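Hypothetical protein SIFV0014 (Sulfolobus islandicus filamentous virus, PDB 2H36) is of unknown function but may act as an anti-CRISPR protein that inhibits type I-D CRISPR defence in its archaeal host. Local coordinates at residues S36-E50 and K94-R108. Sequence-based numbering, arbitrary orientation.
Sequences SEFKIKFKDPLKVTE and KEDNKIYIYEVQGWR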
# COMPACT_ATOMS: atom_id res chain seq x y z
N SER A 36 -0.47 6.92 16.28
CA SER A 36 -1.89 6.66 16.56
C SER A 36 -2.73 6.81 15.30
O SER A 36 -3.73 6.11 15.15
CB SER A 36 -2.42 7.55 17.67
OG SER A 36 -2.34 8.90 17.28
N GLU A 37 -2.28 7.68 14.39
CA GLU A 37 -2.97 7.86 13.11
C GLU A 37 -2.22 8.74 12.12
O GLU A 37 -1.60 9.74 12.50
CB GLU A 37 -4.35 8.50 13.23
CG GLU A 37 -4.34 9.96 13.65
CD GLU A 37 -5.70 10.49 13.98
OE1 GLU A 37 -6.66 10.19 13.24
OE2 GLU A 37 -5.82 11.20 14.99
N PHE A 38 -2.32 8.39 10.85
CA PHE A 38 -1.71 9.16 9.80
C PHE A 38 -2.71 9.25 8.67
O PHE A 38 -3.62 8.43 8.58
CB PHE A 38 -0.43 8.47 9.29
CG PHE A 38 -0.70 7.22 8.50
CD1 PHE A 38 -0.91 7.28 7.13
CD2 PHE A 38 -0.76 5.99 9.14
CE1 PHE A 38 -1.19 6.12 6.40
CE2 PHE A 38 -1.03 4.83 8.42
CZ PHE A 38 -1.25 4.90 7.05
N LYS A 39 -2.46 10.20 7.75
CA LYS A 39 -3.29 10.34 6.56
C LYS A 39 -2.39 10.90 5.47
O LYS A 39 -1.77 11.94 5.67
CB LYS A 39 -4.46 11.30 6.73
CG LYS A 39 -5.23 11.59 5.47
CD LYS A 39 -6.16 12.78 5.66
CE LYS A 39 -7.00 13.03 4.41
NZ LYS A 39 -7.84 14.28 4.51
N ILE A 40 -2.39 10.23 4.30
CA ILE A 40 -1.59 10.72 3.18
C ILE A 40 -2.49 10.93 1.96
O ILE A 40 -3.14 9.99 1.50
CB ILE A 40 -0.51 9.76 2.67
CG1 ILE A 40 0.39 9.32 3.81
CG2 ILE A 40 0.28 10.40 1.54
CD1 ILE A 40 1.28 8.09 3.45
N LYS A 41 -2.51 12.16 1.45
CA LYS A 41 -3.30 12.49 0.25
C LYS A 41 -2.42 12.73 -0.96
O LYS A 41 -1.42 13.45 -0.88
CB LYS A 41 -4.14 13.73 0.48
CG LYS A 41 -5.57 13.51 0.90
CD LYS A 41 -6.38 14.64 0.29
CE LYS A 41 -7.56 15.06 1.14
NZ LYS A 41 -7.85 16.50 0.83
N PHE A 42 -2.80 12.16 -2.10
CA PHE A 42 -2.00 12.28 -3.33
C PHE A 42 -2.63 13.14 -4.42
O PHE A 42 -3.69 12.80 -4.95
CB PHE A 42 -1.73 10.91 -3.94
CG PHE A 42 -0.90 10.00 -3.07
CD1 PHE A 42 -1.50 9.06 -2.24
CD2 PHE A 42 0.49 10.08 -3.09
CE1 PHE A 42 -0.73 8.21 -1.44
CE2 PHE A 42 1.27 9.24 -2.30
CZ PHE A 42 0.65 8.29 -1.47
N LYS A 43 -1.95 14.24 -4.76
CA LYS A 43 -2.41 15.16 -5.82
C LYS A 43 -2.51 14.23 -7.03
O LYS A 43 -3.61 13.95 -7.53
CB LYS A 43 -1.39 16.31 -5.98
CG LYS A 43 -1.81 17.45 -6.92
CD LYS A 43 -0.72 18.53 -7.02
CE LYS A 43 -0.67 19.44 -5.78
NZ LYS A 43 0.51 20.36 -5.78
N ASP A 44 -1.34 13.66 -7.38
CA ASP A 44 -1.25 12.74 -8.50
C ASP A 44 -1.32 11.42 -7.74
O ASP A 44 -0.63 11.27 -6.72
CB ASP A 44 0.03 12.94 -9.32
CG ASP A 44 0.24 14.39 -9.70
OD1 ASP A 44 -0.64 14.97 -10.40
OD2 ASP A 44 1.29 14.96 -9.31
N PRO A 45 -2.14 10.47 -8.22
CA PRO A 45 -2.30 9.20 -7.50
C PRO A 45 -1.08 8.30 -7.65
O PRO A 45 -0.38 8.36 -8.66
CB PRO A 45 -3.53 8.58 -8.15
CG PRO A 45 -3.54 9.13 -9.52
CD PRO A 45 -3.04 10.54 -9.38
N LEU A 46 -0.81 7.49 -6.63
CA LEU A 46 0.34 6.62 -6.63
C LEU A 46 -0.00 5.34 -7.35
O LEU A 46 -0.71 4.50 -6.80
CB LEU A 46 0.76 6.30 -5.21
CG LEU A 46 2.09 5.57 -5.14
CD1 LEU A 46 3.20 6.59 -5.03
CD2 LEU A 46 2.13 4.63 -3.96
N LYS A 47 0.49 5.22 -8.58
CA LYS A 47 0.25 4.06 -9.47
C LYS A 47 0.85 2.80 -8.84
O LYS A 47 1.85 2.87 -8.14
CB LYS A 47 0.83 4.35 -10.85
CG LYS A 47 0.42 3.41 -11.96
CD LYS A 47 1.28 3.71 -13.18
CE LYS A 47 0.71 3.09 -14.45
NZ LYS A 47 1.15 3.83 -15.68
N VAL A 48 0.13 1.67 -9.03
CA VAL A 48 0.59 0.45 -8.40
C VAL A 48 -0.09 -0.74 -9.05
O VAL A 48 -1.20 -0.63 -9.55
CB VAL A 48 0.23 0.64 -6.88
CG1 VAL A 48 -0.82 -0.36 -6.37
CG2 VAL A 48 1.48 0.63 -6.04
N THR A 49 0.57 -1.88 -9.08
CA THR A 49 -0.03 -3.04 -9.73
C THR A 49 -0.85 -3.78 -8.69
O THR A 49 -0.71 -3.52 -7.50
CB THR A 49 1.03 -3.95 -10.38
OG1 THR A 49 1.63 -4.78 -9.38
CG2 THR A 49 2.10 -3.11 -11.03
N GLU A 50 -1.73 -4.67 -9.15
CA GLU A 50 -2.61 -5.42 -8.24
C GLU A 50 -1.80 -6.18 -7.19
O GLU A 50 -2.12 -6.13 -5.99
CB GLU A 50 -3.53 -6.37 -9.02
CG GLU A 50 -4.67 -5.68 -9.77
CD GLU A 50 -5.29 -6.54 -10.89
OE1 GLU A 50 -4.53 -7.11 -11.72
OE2 GLU A 50 -6.54 -6.62 -10.95
N LYS A 94 -9.16 2.44 -10.24
CA LYS A 94 -8.45 1.30 -10.79
C LYS A 94 -8.80 1.21 -12.26
O LYS A 94 -9.97 1.11 -12.62
CB LYS A 94 -8.85 0.03 -10.05
CG LYS A 94 -8.36 -1.25 -10.70
CD LYS A 94 -8.42 -2.40 -9.70
CE LYS A 94 -8.03 -3.71 -10.44
NZ LYS A 94 -7.67 -4.71 -9.36
N GLU A 95 -7.78 1.26 -13.11
CA GLU A 95 -8.02 1.12 -14.54
C GLU A 95 -6.96 0.65 -15.54
O GLU A 95 -6.06 1.41 -15.95
CB GLU A 95 -8.70 2.37 -15.13
CG GLU A 95 -7.89 3.68 -15.16
CD GLU A 95 -8.52 4.69 -16.13
OE1 GLU A 95 -9.14 5.67 -15.63
OE2 GLU A 95 -8.42 4.50 -17.38
N ASP A 96 -6.72 -0.56 -15.71
CA ASP A 96 -7.41 -1.62 -15.05
C ASP A 96 -6.25 -2.51 -14.82
O ASP A 96 -5.26 -2.45 -15.53
CB ASP A 96 -8.73 -2.16 -15.54
CG ASP A 96 -9.51 -2.79 -14.45
OD1 ASP A 96 -8.87 -3.45 -13.62
OD2 ASP A 96 -10.74 -2.61 -14.42
N ASN A 97 -6.39 -3.20 -13.63
CA ASN A 97 -5.22 -4.06 -13.29
C ASN A 97 -4.13 -3.15 -12.67
O ASN A 97 -3.24 -3.65 -11.96
CB ASN A 97 -4.69 -5.24 -14.19
CG ASN A 97 -5.59 -5.57 -15.42
OD1 ASN A 97 -6.79 -5.26 -15.46
ND2 ASN A 97 -4.99 -6.24 -16.41
N LYS A 98 -4.32 -1.80 -12.80
CA LYS A 98 -3.31 -0.90 -12.22
C LYS A 98 -4.14 -0.06 -11.26
O LYS A 98 -5.17 0.50 -11.63
CB LYS A 98 -2.50 0.03 -13.16
CG LYS A 98 -2.37 -0.37 -14.61
CD LYS A 98 -1.65 -1.69 -14.82
CE LYS A 98 -2.15 -2.29 -16.16
NZ LYS A 98 -1.86 -3.78 -16.18
N ILE A 99 -3.67 0.03 -10.03
CA ILE A 99 -4.38 0.71 -8.96
C ILE A 99 -3.80 2.09 -8.72
O ILE A 99 -2.59 2.24 -8.50
CB ILE A 99 -4.38 -0.16 -7.69
CG1 ILE A 99 -5.04 -1.50 -8.01
CG2 ILE A 99 -5.05 0.57 -6.52
CD1 ILE A 99 -5.09 -2.44 -6.86
N TYR A 100 -4.66 3.10 -8.80
CA TYR A 100 -4.27 4.50 -8.65
C TYR A 100 -4.78 5.00 -7.33
O TYR A 100 -5.95 5.41 -7.24
CB TYR A 100 -4.82 5.35 -9.80
CG TYR A 100 -4.27 4.96 -11.16
CD1 TYR A 100 -4.90 3.97 -11.92
CD2 TYR A 100 -3.13 5.57 -11.68
CE1 TYR A 100 -4.40 3.59 -13.16
CE2 TYR A 100 -2.62 5.19 -12.93
CZ TYR A 100 -3.27 4.20 -13.66
OH TYR A 100 -2.80 3.80 -14.90
N ILE A 101 -3.92 4.95 -6.31
CA ILE A 101 -4.24 5.39 -4.95
C ILE A 101 -4.27 6.90 -4.85
O ILE A 101 -3.28 7.58 -5.14
CB ILE A 101 -3.20 4.87 -3.93
CG1 ILE A 101 -3.15 3.34 -3.96
CG2 ILE A 101 -3.51 5.40 -2.52
CD1 ILE A 101 -1.86 2.76 -3.43
N TYR A 102 -5.41 7.44 -4.43
CA TYR A 102 -5.52 8.86 -4.16
C TYR A 102 -5.34 9.19 -2.68
O TYR A 102 -4.96 10.30 -2.34
CB TYR A 102 -6.84 9.40 -4.68
CG TYR A 102 -6.88 9.53 -6.17
CD1 TYR A 102 -7.22 8.44 -6.99
CD2 TYR A 102 -6.57 10.75 -6.78
CE1 TYR A 102 -7.25 8.57 -8.38
CE2 TYR A 102 -6.61 10.89 -8.17
CZ TYR A 102 -6.94 9.80 -8.96
OH TYR A 102 -6.98 9.95 -10.33
N GLU A 103 -5.57 8.20 -1.81
CA GLU A 103 -5.52 8.46 -0.38
C GLU A 103 -5.38 7.30 0.62
O GLU A 103 -6.15 6.33 0.58
CB GLU A 103 -6.85 9.07 0.08
CG GLU A 103 -6.87 9.50 1.54
CD GLU A 103 -8.10 10.33 1.90
OE1 GLU A 103 -8.63 11.07 1.04
OE2 GLU A 103 -8.52 10.25 3.09
N VAL A 104 -4.39 7.41 1.50
CA VAL A 104 -4.18 6.37 2.50
C VAL A 104 -4.38 6.97 3.89
O VAL A 104 -3.95 8.10 4.17
CB VAL A 104 -2.78 5.72 2.46
CG1 VAL A 104 -2.76 4.46 3.33
CG2 VAL A 104 -2.37 5.38 1.04
N GLN A 105 -5.00 6.19 4.76
CA GLN A 105 -5.34 6.63 6.07
C GLN A 105 -5.12 5.46 7.00
O GLN A 105 -5.37 4.31 6.62
CB GLN A 105 -6.80 6.99 6.06
CG GLN A 105 -7.24 7.91 7.14
CD GLN A 105 -8.49 8.62 6.73
OE1 GLN A 105 -9.29 8.07 5.95
NE2 GLN A 105 -8.68 9.84 7.22
N GLY A 106 -4.64 5.74 8.21
CA GLY A 106 -4.46 4.72 9.22
C GLY A 106 -4.95 5.19 10.57
O GLY A 106 -4.89 6.39 10.88
N TRP A 107 -5.47 4.27 11.37
CA TRP A 107 -5.88 4.57 12.74
C TRP A 107 -6.13 3.27 13.52
O TRP A 107 -6.19 2.19 12.93
CB TRP A 107 -7.10 5.53 12.78
CG TRP A 107 -8.38 4.95 12.25
CD1 TRP A 107 -9.42 4.46 12.99
CD2 TRP A 107 -8.77 4.81 10.87
NE1 TRP A 107 -10.42 4.01 12.16
CE2 TRP A 107 -10.06 4.22 10.86
CE3 TRP A 107 -8.15 5.12 9.64
CZ2 TRP A 107 -10.74 3.92 9.67
CZ3 TRP A 107 -8.83 4.83 8.46
CH2 TRP A 107 -10.11 4.23 8.49
N ARG A 108 -6.25 3.40 14.85
CA ARG A 108 -6.54 2.26 15.72
C ARG A 108 -7.86 2.43 16.48
O ARG A 108 -8.24 3.55 16.82
CB ARG A 108 -5.38 2.05 16.70
CG ARG A 108 -4.03 1.85 16.04
CD ARG A 108 -2.91 1.76 17.06
NE ARG A 108 -1.60 1.96 16.44
CZ ARG A 108 -0.80 0.97 16.04
NH1 ARG A 108 -1.17 -0.29 16.19
NH2 ARG A 108 0.38 1.24 15.48
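Phe-38 lays one ring face over the backbone of Gly-106, its partner in an antiparallel hydrogen-bonded pair. CE2 of Phe-38 lies 3.5 Å from CA of Gly-106. CG of Phe-38 sits between its own backbone N and carbonyl carbon (chi1 71°), which swings the ring across the neighbouring strand. The absence of a side chain on Gly-106 permits this. CG1 of Val-104 meets the ring edge. Ile-40 pairs with Val-104 through two nearly straight backbone bonds.

Pro-45 packs against Tyr-102. CB of Pro-45 lies 3.6 Å from the centroid of the Tyr-102 ring, 7° off its normal, a CH-pi contact. Beside it, Lys-47 runs along Tyr-100, with CG 3.7 Å from CE2 of the ring. The ring of Phe-42 is sandwiched between CB of Leu-46 and CG2 of Ile-40, with CG2 of Val-104 at its edge. At the far end, NZ of Lys-94 forms a salt bridge with OE2 of Glu-50 (2.7 Å), reaching it on the anti lone pair, away from OE1.

The chain turns a corner at Lys-43 and Asp-44, so strands 37-42 and 45-49 pair in succession with one long strand. Opposite the corner, Tyr-102 and Glu-103 form a classic beta bulge against Thr-91. Strand 85-94 flanks the long strand's other edge. Helix 19-30 packs on Phe-38, Leu-46 and Val-48, while Tyr-53 of helix 50-55 touches Val-48 and Ile-99.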